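Local coordinates for acetylxylan esterase (Geobacillus stearothermophilus, PDB 5BN1), which removes acetyl side groups from the xylose units of xylan and xylo-oligosaccharides, as a GDSL-family serine esterase that assembles into a ring-shaped octamer, at residues 9-13 / 72-77; 82-88 / 128-134. The protein carries 1 engineered substitution. One frame throughout, in Å; residues are numbered along the deposited sequence.

Contact 1 (9-13 / 72-77); sequences LLFIG and RWEEDV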
ATOM      1  N   LEU A   9      -5.671  30.715 -19.768  1.00 18.51           N
ATOM      2  CA  LEU A   9      -7.035  30.217 -19.797  1.00 17.23           C
ATOM      3  C   LEU A   9      -7.187  29.345 -18.592  1.00 18.10           C
ATOM      4  O   LEU A   9      -6.420  28.380 -18.405  1.00 16.54           O
ATOM      5  CB  LEU A   9      -7.289  29.418 -21.067  1.00 17.04           C
ATOM      6  CG  LEU A   9      -8.510  28.471 -21.113  1.00 17.17           C
ATOM      7  CD1 LEU A   9      -9.823  29.224 -20.877  1.00 17.20           C
ATOM      8  CD2 LEU A   9      -8.546  27.854 -22.476  1.00 20.03           C
ATOM      9  N   LEU A  10      -8.134  29.663 -17.706  1.00 15.92           N
ATOM     10  CA  LEU A  10      -8.330  29.009 -16.468  1.00 15.59           C
ATOM     11  C   LEU A  10      -9.689  28.383 -16.520  1.00 15.77           C
ATOM     12  O   LEU A  10     -10.703  29.017 -16.784  1.00 15.64           O
ATOM     13  CB  LEU A  10      -8.235  29.948 -15.265  1.00 17.28           C
ATOM     14  CG  LEU A  10      -8.414  29.410 -13.883  1.00 18.89           C
ATOM     15  CD1 LEU A  10      -7.647  30.299 -12.908  1.00 21.98           C
ATOM     16  CD2 LEU A  10      -9.857  29.429 -13.428  1.00 18.24           C
ATOM     17  N   PHE A  11      -9.782  27.059 -16.206  1.00 13.99           N
ATOM     18  CA  PHE A  11     -11.035  26.302 -16.153  1.00 15.46           C
ATOM     19  C   PHE A  11     -11.356  26.061 -14.707  1.00 13.36           C
ATOM     20  O   PHE A  11     -10.536  25.717 -13.860  1.00 16.06           O
ATOM     21  CB  PHE A  11     -10.870  24.935 -16.847  1.00 14.76           C
ATOM     22  CG  PHE A  11     -10.733  24.985 -18.322  1.00 14.36           C
ATOM     23  CD1 PHE A  11     -11.814  24.795 -19.097  1.00 13.77           C
ATOM     24  CD2 PHE A  11      -9.438  25.058 -18.914  1.00 15.60           C
ATOM     25  CE1 PHE A  11     -11.748  24.780 -20.483  1.00 17.04           C
ATOM     26  CE2 PHE A  11      -9.351  25.001 -20.285  1.00 14.51           C
ATOM     27  CZ  PHE A  11     -10.457  24.880 -21.074  1.00 15.16           C
ATOM     28  N   ILE A  12     -12.665  26.263 -14.415  1.00 14.52           N
ATOM     29  CA  ILE A  12     -13.159  26.039 -13.084  1.00 14.59           C
ATOM     30  C   ILE A  12     -14.539  25.334 -13.164  1.00 13.56           C
ATOM     31  O   ILE A  12     -15.290  25.457 -14.132  1.00 14.80           O
ATOM     32  CB  ILE A  12     -13.119  27.265 -12.162  1.00 15.16           C
ATOM     33  CG1 ILE A  12     -13.239  26.901 -10.681  1.00 15.36           C
ATOM     34  CG2 ILE A  12     -14.146  28.287 -12.652  1.00 15.75           C
ATOM     35  CD1 ILE A  12     -12.899  28.016  -9.673  1.00 16.62           C
ATOM     36  N   GLY A  13     -14.793  24.481 -12.160  1.00 13.55           N
ATOM     37  CA  GLY A  13     -15.954  23.702 -12.127  1.00 14.10           C
ATOM     38  C   GLY A  13     -15.801  22.599 -11.080  1.00 12.29           C
ATOM     39  O   GLY A  13     -15.104  22.717 -10.093  1.00 12.77           O
ATOM     40  N   ARG A  72     -14.117  30.021  -2.884  1.00 17.28           N
ATOM     41  CA  ARG A  72     -12.731  29.921  -3.312  1.00 17.27           C
ATOM     42  C   ARG A  72     -12.323  30.797  -4.453  1.00 17.48           C
ATOM     43  O   ARG A  72     -11.240  30.715  -4.997  1.00 19.11           O
ATOM     44  CB  ARG A  72     -12.292  28.463  -3.582  1.00 17.90           C
ATOM     45  CG  ARG A  72     -12.958  27.783  -4.767  1.00 17.71           C
ATOM     46  CD  ARG A  72     -12.738  26.293  -4.672  1.00 17.71           C
ATOM     47  NE  ARG A  72     -13.337  25.565  -5.783  1.00 15.33           N
ATOM     48  CZ  ARG A  72     -12.741  25.296  -6.959  1.00 15.07           C
ATOM     49  NH1 ARG A  72     -11.519  25.782  -7.268  1.00 16.44           N
ATOM     50  NH2 ARG A  72     -13.373  24.629  -7.940  1.00 15.71           N
ATOM     51  N   TRP A  73     -13.200  31.695  -4.853  1.00 16.83           N
ATOM     52  CA  TRP A  73     -13.070  32.439  -6.081  1.00 17.17           C
ATOM     53  C   TRP A  73     -11.834  33.391  -5.991  1.00 18.16           C
ATOM     54  O   TRP A  73     -11.102  33.540  -6.958  1.00 18.60           O
ATOM     55  CB  TRP A  73     -14.348  33.272  -6.390  1.00 17.05           C
ATOM     56  CG  TRP A  73     -14.389  33.702  -7.778  1.00 17.31           C
ATOM     57  CD1 TRP A  73     -14.137  34.961  -8.316  1.00 16.91           C
ATOM     58  CD2 TRP A  73     -14.781  32.901  -8.876  1.00 16.30           C
ATOM     59  NE1 TRP A  73     -14.324  34.928  -9.649  1.00 16.17           N
ATOM     60  CE2 TRP A  73     -14.795  33.689 -10.029  1.00 16.95           C
ATOM     61  CE3 TRP A  73     -15.188  31.531  -8.984  1.00 15.81           C
ATOM     62  CZ2 TRP A  73     -15.121  33.213 -11.249  1.00 16.21           C
ATOM     63  CZ3 TRP A  73     -15.548  31.070 -10.180  1.00 15.97           C
ATOM     64  CH2 TRP A  73     -15.497  31.858 -11.330  1.00 17.01           C
ATOM     65  N   GLU A  74     -11.655  34.034  -4.846  1.00 20.68           N
ATOM     66  CA  GLU A  74     -10.558  34.976  -4.779  1.00 23.73           C
ATOM     67  C   GLU A  74      -9.216  34.279  -4.963  1.00 20.13           C
ATOM     68  O   GLU A  74      -8.387  34.763  -5.739  1.00 25.45           O
ATOM     69  CB  GLU A  74     -10.569  35.656  -3.389  1.00 26.34           C
ATOM     70  CG  GLU A  74      -9.519  36.743  -3.182  1.00 32.86           C
ATOM     71  CD  GLU A  74      -9.522  37.848  -4.218  1.00 37.87           C
ATOM     72  OE1 GLU A  74      -8.365  38.216  -4.607  1.00 48.65           O
ATOM     73  OE2 GLU A  74     -10.635  38.325  -4.640  1.00 38.17           O
ATOM     74  N   GLU A  75      -9.008  33.206  -4.242  1.00 21.48           N
ATOM     75  CA  GLU A  75      -7.765  32.489  -4.306  1.00 22.88           C
ATOM     76  C   GLU A  75      -7.603  31.736  -5.608  1.00 23.47           C
ATOM     77  O   GLU A  75      -6.556  31.707  -6.238  1.00 23.93           O
ATOM     78  CB  GLU A  75      -7.616  31.664  -3.066  1.00 31.67           C
ATOM     79  CG  GLU A  75      -6.693  30.471  -3.041  1.00 48.13           C
ATOM     80  CD  GLU A  75      -7.232  29.451  -1.997  1.00 67.98           C
ATOM     81  OE1 GLU A  75      -8.193  28.641  -2.298  1.00 65.35           O
ATOM     82  OE2 GLU A  75      -6.715  29.512  -0.844  1.00 76.03           O
ATOM     83  N   ASP A  76      -8.670  31.067  -6.046  1.00 20.89           N
ATOM     84  CA  ASP A  76      -8.514  30.160  -7.201  1.00 18.85           C
ATOM     85  C   ASP A  76      -8.786  30.702  -8.561  1.00 20.09           C
ATOM     86  O   ASP A  76      -8.380  30.113  -9.587  1.00 20.20           O
ATOM     87  CB  ASP A  76      -9.410  28.871  -7.024  1.00 18.49           C
ATOM     88  CG  ASP A  76      -8.921  27.966  -5.944  1.00 23.66           C
ATOM     89  OD1 ASP A  76      -7.789  28.162  -5.351  1.00 25.41           O
ATOM     90  OD2 ASP A  76      -9.599  26.970  -5.584  1.00 20.90           O
ATOM     91  N   VAL A  77      -9.356  31.916  -8.639  1.00 19.19           N
ATOM     92  CA  VAL A  77      -9.575  32.553  -9.878  1.00 17.39           C
ATOM     93  C   VAL A  77      -8.855  33.917  -9.878  1.00 18.96           C
ATOM     94  O   VAL A  77      -7.927  34.108 -10.628  1.00 22.81           O
ATOM     95  CB  VAL A  77     -11.048  32.727 -10.236  1.00 17.70           C
ATOM     96  CG1 VAL A  77     -11.285  33.397 -11.512  1.00 17.32           C
ATOM     97  CG2 VAL A  77     -11.744  31.321 -10.261  1.00 19.13           C
TER
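Ile12 points from strand 9-13 at helix 72-77 and touches Arg72, Trp73 and Val77. Its two branches do different jobs. CG1 stands anti to the backbone N (chi1 -162°) and carries CD1 straight out to the helix. There CD1 meets Val77 CG2 at 3.6 Å and also lies over one face of the Arg72 guanidinium, 3.6 Å from NH1. The other branch, CG2, rests 4.0 Å from Trp73 CZ3, touching the indole obliquely. Val77 CG2 in turn sits over the centre of the indole, so Ile12, Val77 and Trp73 pack as one apolar cluster. On the side of the indole away from Ile12, NE1 donates to Thr124 OG1.

Arg72 approaches Ile12 from the opposite direction, its chain extended from CG to NE. NH1 bonds Asp76 OD2 at 2.8 Å, one helical turn on, as part of a salt bridge. The acceptor lies close to the guanidinium plane and is met on its anti side. NH1 is also bonded to Lys59 O. Gly13 O lies at the edge of the same group, 3.4 Å from Arg72 NH2. A lysine in place of Arg72 has no flat guanidinium for Ile12 CD1 to lie over, and would probably leave Lys59 O or Asp76 without its N-H partner.

Leu10 packs on the end of the segment: CD2 is 4.1 Å from Val77 CG2, and CD1 lies 3.4 Å from the backbone O of Asp76, a buried carbonyl with no polar partner in the model.

Most of the contact is side-chain packing, of Ile12 and Leu10 on Val77, of Ile12 on Trp73 and of Ile12 on the guanidinium. The Asp76 carboxylate probably offsets much of the charge of Arg72, which would ease its place against Ile12.

Contact 2 (82-88 / 128-134); sequences PDWVSIM and VKGIILM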
ATOM      1  N   PRO A  82      -6.020  35.254 -14.508  1.00 20.03           N
ATOM      2  CA  PRO A  82      -6.269  34.810 -15.812  1.00 18.75           C
ATOM      3  C   PRO A  82      -6.709  35.755 -16.831  1.00 22.51           C
ATOM      4  O   PRO A  82      -7.296  36.806 -16.540  1.00 23.30           O
ATOM      5  CB  PRO A  82      -7.425  33.773 -15.580  1.00 21.29           C
ATOM      6  CG  PRO A  82      -8.186  34.429 -14.410  1.00 20.19           C
ATOM      7  CD  PRO A  82      -7.132  34.967 -13.552  1.00 21.86           C
ATOM      8  N   ASP A  83      -6.500  35.437 -18.081  1.00 20.44           N
ATOM      9  CA  ASP A  83      -7.056  36.186 -19.191  1.00 20.43           C
ATOM     10  C   ASP A  83      -8.412  35.772 -19.654  1.00 19.13           C
ATOM     11  O   ASP A  83      -9.300  36.501 -19.943  1.00 20.50           O
ATOM     12  CB  ASP A  83      -6.106  36.162 -20.375  1.00 22.97           C
ATOM     13  CG  ASP A  83      -4.770  36.736 -20.032  1.00 25.13           C
ATOM     14  OD1 ASP A  83      -4.761  38.035 -19.708  1.00 27.56           O
ATOM     15  OD2 ASP A  83      -3.718  36.072 -19.923  1.00 24.54           O
ATOM     16  N   TRP A  84      -8.688  34.417 -19.544  1.00 18.37           N
ATOM     17  CA  TRP A  84      -9.927  33.865 -19.875  1.00 16.57           C
ATOM     18  C   TRP A  84     -10.318  32.861 -18.762  1.00 16.68           C
ATOM     19  O   TRP A  84      -9.445  32.172 -18.216  1.00 17.65           O
ATOM     20  CB  TRP A  84      -9.890  33.076 -21.162  1.00 18.82           C
ATOM     21  CG  TRP A  84      -9.771  33.867 -22.350  1.00 19.16           C
ATOM     22  CD1 TRP A  84      -8.627  34.370 -22.861  1.00 26.40           C
ATOM     23  CD2 TRP A  84     -10.860  34.307 -23.188  1.00 20.02           C
ATOM     24  NE1 TRP A  84      -8.960  35.135 -23.982  1.00 24.42           N
ATOM     25  CE2 TRP A  84     -10.302  35.107 -24.190  1.00 28.01           C
ATOM     26  CE3 TRP A  84     -12.241  34.156 -23.129  1.00 22.58           C
ATOM     27  CZ2 TRP A  84     -11.073  35.720 -25.147  1.00 26.30           C
ATOM     28  CZ3 TRP A  84     -13.008  34.728 -24.132  1.00 25.58           C
ATOM     29  CH2 TRP A  84     -12.411  35.489 -25.114  1.00 26.68           C
ATOM     30  N   VAL A  85     -11.583  32.960 -18.349  1.00 16.61           N
ATOM     31  CA  VAL A  85     -12.126  32.053 -17.338  1.00 15.65           C
ATOM     32  C   VAL A  85     -13.296  31.311 -17.912  1.00 14.93           C
ATOM     33  O   VAL A  85     -14.291  31.815 -18.387  1.00 16.32           O
ATOM     34  CB  VAL A  85     -12.584  32.785 -16.037  1.00 16.66           C
ATOM     35  CG1 VAL A  85     -13.163  31.811 -14.985  1.00 18.13           C
ATOM     36  CG2 VAL A  85     -11.448  33.497 -15.417  1.00 16.87           C
ATOM     37  N   SER A  86     -13.186  29.961 -17.888  1.00 13.97           N
ATOM     38  CA  SER A  86     -14.206  29.007 -18.311  1.00 13.73           C
ATOM     39  C   SER A  86     -14.842  28.383 -17.043  1.00 14.04           C
ATOM     40  O   SER A  86     -14.143  27.929 -16.144  1.00 15.10           O
ATOM     41  CB  SER A  86     -13.675  27.841 -19.175  1.00 13.63           C
ATOM     42  OG  SER A  86     -14.676  26.988 -19.563  1.00 16.41           O
ATOM     43  N   ILE A  87     -16.158  28.528 -16.967  1.00 13.79           N
ATOM     44  CA  ILE A  87     -16.946  28.048 -15.825  1.00 14.66           C
ATOM     45  C   ILE A  87     -17.900  26.986 -16.326  1.00 12.65           C
ATOM     46  O   ILE A  87     -18.712  27.175 -17.214  1.00 14.31           O
ATOM     47  CB  ILE A  87     -17.777  29.181 -15.132  1.00 14.69           C
ATOM     48  CG1 ILE A  87     -16.810  30.324 -14.831  1.00 15.18           C
ATOM     49  CG2 ILE A  87     -18.525  28.622 -13.943  1.00 16.02           C
ATOM     50  CD1 ILE A  87     -17.618  31.614 -14.516  1.00 18.44           C
ATOM     51  N   MET A  88     -17.908  25.800 -15.640  1.00 11.71           N
ATOM     52  CA  MET A  88     -18.942  24.765 -15.838  1.00 12.10           C
ATOM     53  C   MET A  88     -19.329  24.262 -14.467  1.00 12.51           C
ATOM     54  O   MET A  88     -18.669  23.521 -13.761  1.00 13.90           O
ATOM     55  CB  MET A  88     -18.522  23.560 -16.718  1.00 12.33           C
ATOM     56  CG  MET A  88     -19.690  22.649 -16.968  1.00 13.70           C
ATOM     57  SD  MET A  88     -19.519  21.506 -18.353  1.00 15.40           S
ATOM     58  CE  MET A  88     -17.959  20.765 -17.948  1.00 16.93           C
ATOM     59  N   VAL A 128     -10.671  40.504 -16.588  1.00 21.41           N
ATOM     60  CA  VAL A 128     -10.167  39.489 -17.508  1.00 22.58           C
ATOM     61  C   VAL A 128     -10.473  39.887 -18.905  1.00 22.77           C
ATOM     62  O   VAL A 128     -11.264  40.846 -19.241  1.00 25.09           O
ATOM     63  CB  VAL A 128     -10.896  38.098 -17.288  1.00 19.33           C
ATOM     64  CG1 VAL A 128     -10.606  37.695 -15.947  1.00 20.37           C
ATOM     65  CG2 VAL A 128     -12.361  38.140 -17.610  1.00 19.49           C
ATOM     66  N   LYS A 129      -9.822  39.215 -19.851  1.00 19.57           N
ATOM     67  CA  LYS A 129     -10.190  39.340 -21.234  1.00 19.78           C
ATOM     68  C   LYS A 129     -11.488  38.792 -21.685  1.00 21.73           C
ATOM     69  O   LYS A 129     -12.207  39.376 -22.473  1.00 24.51           O
ATOM     70  CB  LYS A 129      -9.080  38.817 -22.248  1.00 23.96           C
ATOM     71  CG  LYS A 129      -7.690  39.387 -21.979  1.00 31.53           C
ATOM     72  CD  LYS A 129      -6.610  38.964 -23.027  1.00 36.83           C
ATOM     73  CE  LYS A 129      -5.230  39.653 -22.889  1.00 38.44           C
ATOM     74  NZ  LYS A 129      -4.879  40.182 -21.577  1.00 46.89           N
ATOM     75  N   GLY A 130     -11.923  37.605 -21.168  1.00 19.85           N
ATOM     76  CA  GLY A 130     -13.150  37.084 -21.533  1.00 18.83           C
ATOM     77  C   GLY A 130     -13.572  35.891 -20.569  1.00 16.94           C
ATOM     78  O   GLY A 130     -12.726  35.439 -19.830  1.00 18.56           O
ATOM     79  N   ILE A 131     -14.840  35.559 -20.682  1.00 18.20           N
ATOM     80  CA  ILE A 131     -15.440  34.485 -19.846  1.00 18.36           C
ATOM     81  C   ILE A 131     -16.137  33.594 -20.775  1.00 17.25           C
ATOM     82  O   ILE A 131     -16.865  33.957 -21.698  1.00 17.86           O
ATOM     83  CB  ILE A 131     -16.392  35.081 -18.820  1.00 17.99           C
ATOM     84  CG1 ILE A 131     -15.572  35.856 -17.790  1.00 21.98           C
ATOM     85  CG2 ILE A 131     -17.219  33.946 -18.143  1.00 19.93           C
ATOM     86  CD1 ILE A 131     -16.430  36.616 -16.797  1.00 24.86           C
ATOM     87  N   ILE A 132     -16.001  32.230 -20.521  1.00 14.66           N
ATOM     88  CA  ILE A 132     -16.738  31.278 -21.223  1.00 14.48           C
ATOM     89  C   ILE A 132     -17.655  30.495 -20.255  1.00 15.51           C
ATOM     90  O   ILE A 132     -17.152  29.991 -19.282  1.00 17.02           O
ATOM     91  CB  ILE A 132     -15.833  30.160 -21.894  1.00 15.95           C
ATOM     92  CG1 ILE A 132     -14.759  30.843 -22.772  1.00 18.68           C
ATOM     93  CG2 ILE A 132     -16.676  29.255 -22.749  1.00 17.41           C
ATOM     94  CD1 ILE A 132     -13.352  30.623 -22.400  1.00 23.27           C
ATOM     95  N   LEU A 133     -18.964  30.620 -20.427  1.00 14.43           N
ATOM     96  CA  LEU A 133     -19.922  29.956 -19.570  1.00 15.07           C
ATOM     97  C   LEU A 133     -20.368  28.742 -20.302  1.00 13.62           C
ATOM     98  O   LEU A 133     -21.019  28.705 -21.308  1.00 14.79           O
ATOM     99  CB  LEU A 133     -21.155  30.910 -19.335  1.00 15.75           C
ATOM    100  CG  LEU A 133     -20.728  31.967 -18.366  1.00 16.70           C
ATOM    101  CD1 LEU A 133     -21.858  33.011 -18.331  1.00 18.81           C
ATOM    102  CD2 LEU A 133     -20.602  31.487 -16.969  1.00 24.47           C
ATOM    103  N   MET A 134     -20.070  27.573 -19.622  1.00 14.41           N
ATOM    104  CA  MET A 134     -20.580  26.331 -20.105  1.00 15.05           C
ATOM    105  C   MET A 134     -21.721  25.854 -19.257  1.00 12.27           C
ATOM    106  O   MET A 134     -21.680  25.910 -18.061  1.00 14.20           O
ATOM    107  CB  MET A 134     -19.465  25.255 -19.948  1.00 14.69           C
ATOM    108  CG  MET A 134     -18.168  25.588 -20.629  1.00 14.62           C
ATOM    109  SD  MET A 134     -16.756  24.339 -20.388  1.00 17.15           S
ATOM    110  CE  MET A 134     -17.475  22.990 -21.299  1.00 20.02           C
TER
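Strands 84-88 and 130-134 run parallel, their short axes 13° apart, with Trp84 beside Gly130, Val85 beside Ile131, Ser86 beside Ile132 and Ile87 beside Leu133. The backbone bonds alternate as in a regular parallel pair. Val85 donates to Gly130 and accepts from Ile132; Ile87 donates to Ile132 and accepts from Met134. At the start, Asp83 O takes Gly130 N at 3.1 Å, and also a weak bond from Lys129 N.

Trp84 lays its indole over Gly130. Gly130 CA is 3.7 Å from the centroid of the six-membered ring, a CH-pi contact over the face. Having no side chain, Gly130 lets the ring come this close. Lys129 CB lies over the rim of the same face, while Ile132 CD1 touches Trp84 CE3 obliquely at 3.8 Å. NE1 of Trp84 donates to Glu7.

Lys129 and Asp83 lie side by side, pointing the same way. Lys129 NZ forms a salt bridge to Asp83 OD1 at 2.8 Å, reaching it from above the carboxylate plane. Asp83 OD2 accepts from Lys8 N, so both oxygens are engaged.

Farther along, Met134 SD comes 3.5 Å from Ser86 OG. This hydroxyl is turned anti to the backbone N (chi1 -179°), which brings it beside the sulfur. Met88 and Met134 touch through their CB atoms at 3.8 Å. Phe207 of helix 197-211 packs on Ser86, Ile132 and Met134. On the face that carries Val85, Ile131, Ile87 and Leu133, Ile87 CD1 meets Leu133 CD2 at 3.9 Å.

The two strands are linked through helices 91-99 and 110-124. Together they are a beta-alpha-beta unit of the five-stranded parallel sheet in the three-layer alpha/beta/alpha fold of SGNH hydrolases.

How the contacts relate
The centres of contacts 1 and 2 are 9 Å apart, and both are built on the same parallel sheet. Strand 8-13 is the direct neighbour of strand 84-88. Leu10 N and Ile12 N lie 2.9 Å and 2.8 Å from Trp84 O and Ser86 O, probable hydrogen bonds that join the contacts. Along the chain they come in series: contact 1 closes with helix 66-78, and the next strand, 84-88, opens contact 2. Contact 1 fixes that helix to a sheet face; contact 2 carries the sheet on toward strand 168-170. The side chain of Met88 is about 9 Å from that of Ser15, the inferred nucleophile, so contact 2 reaches toward the probable active site.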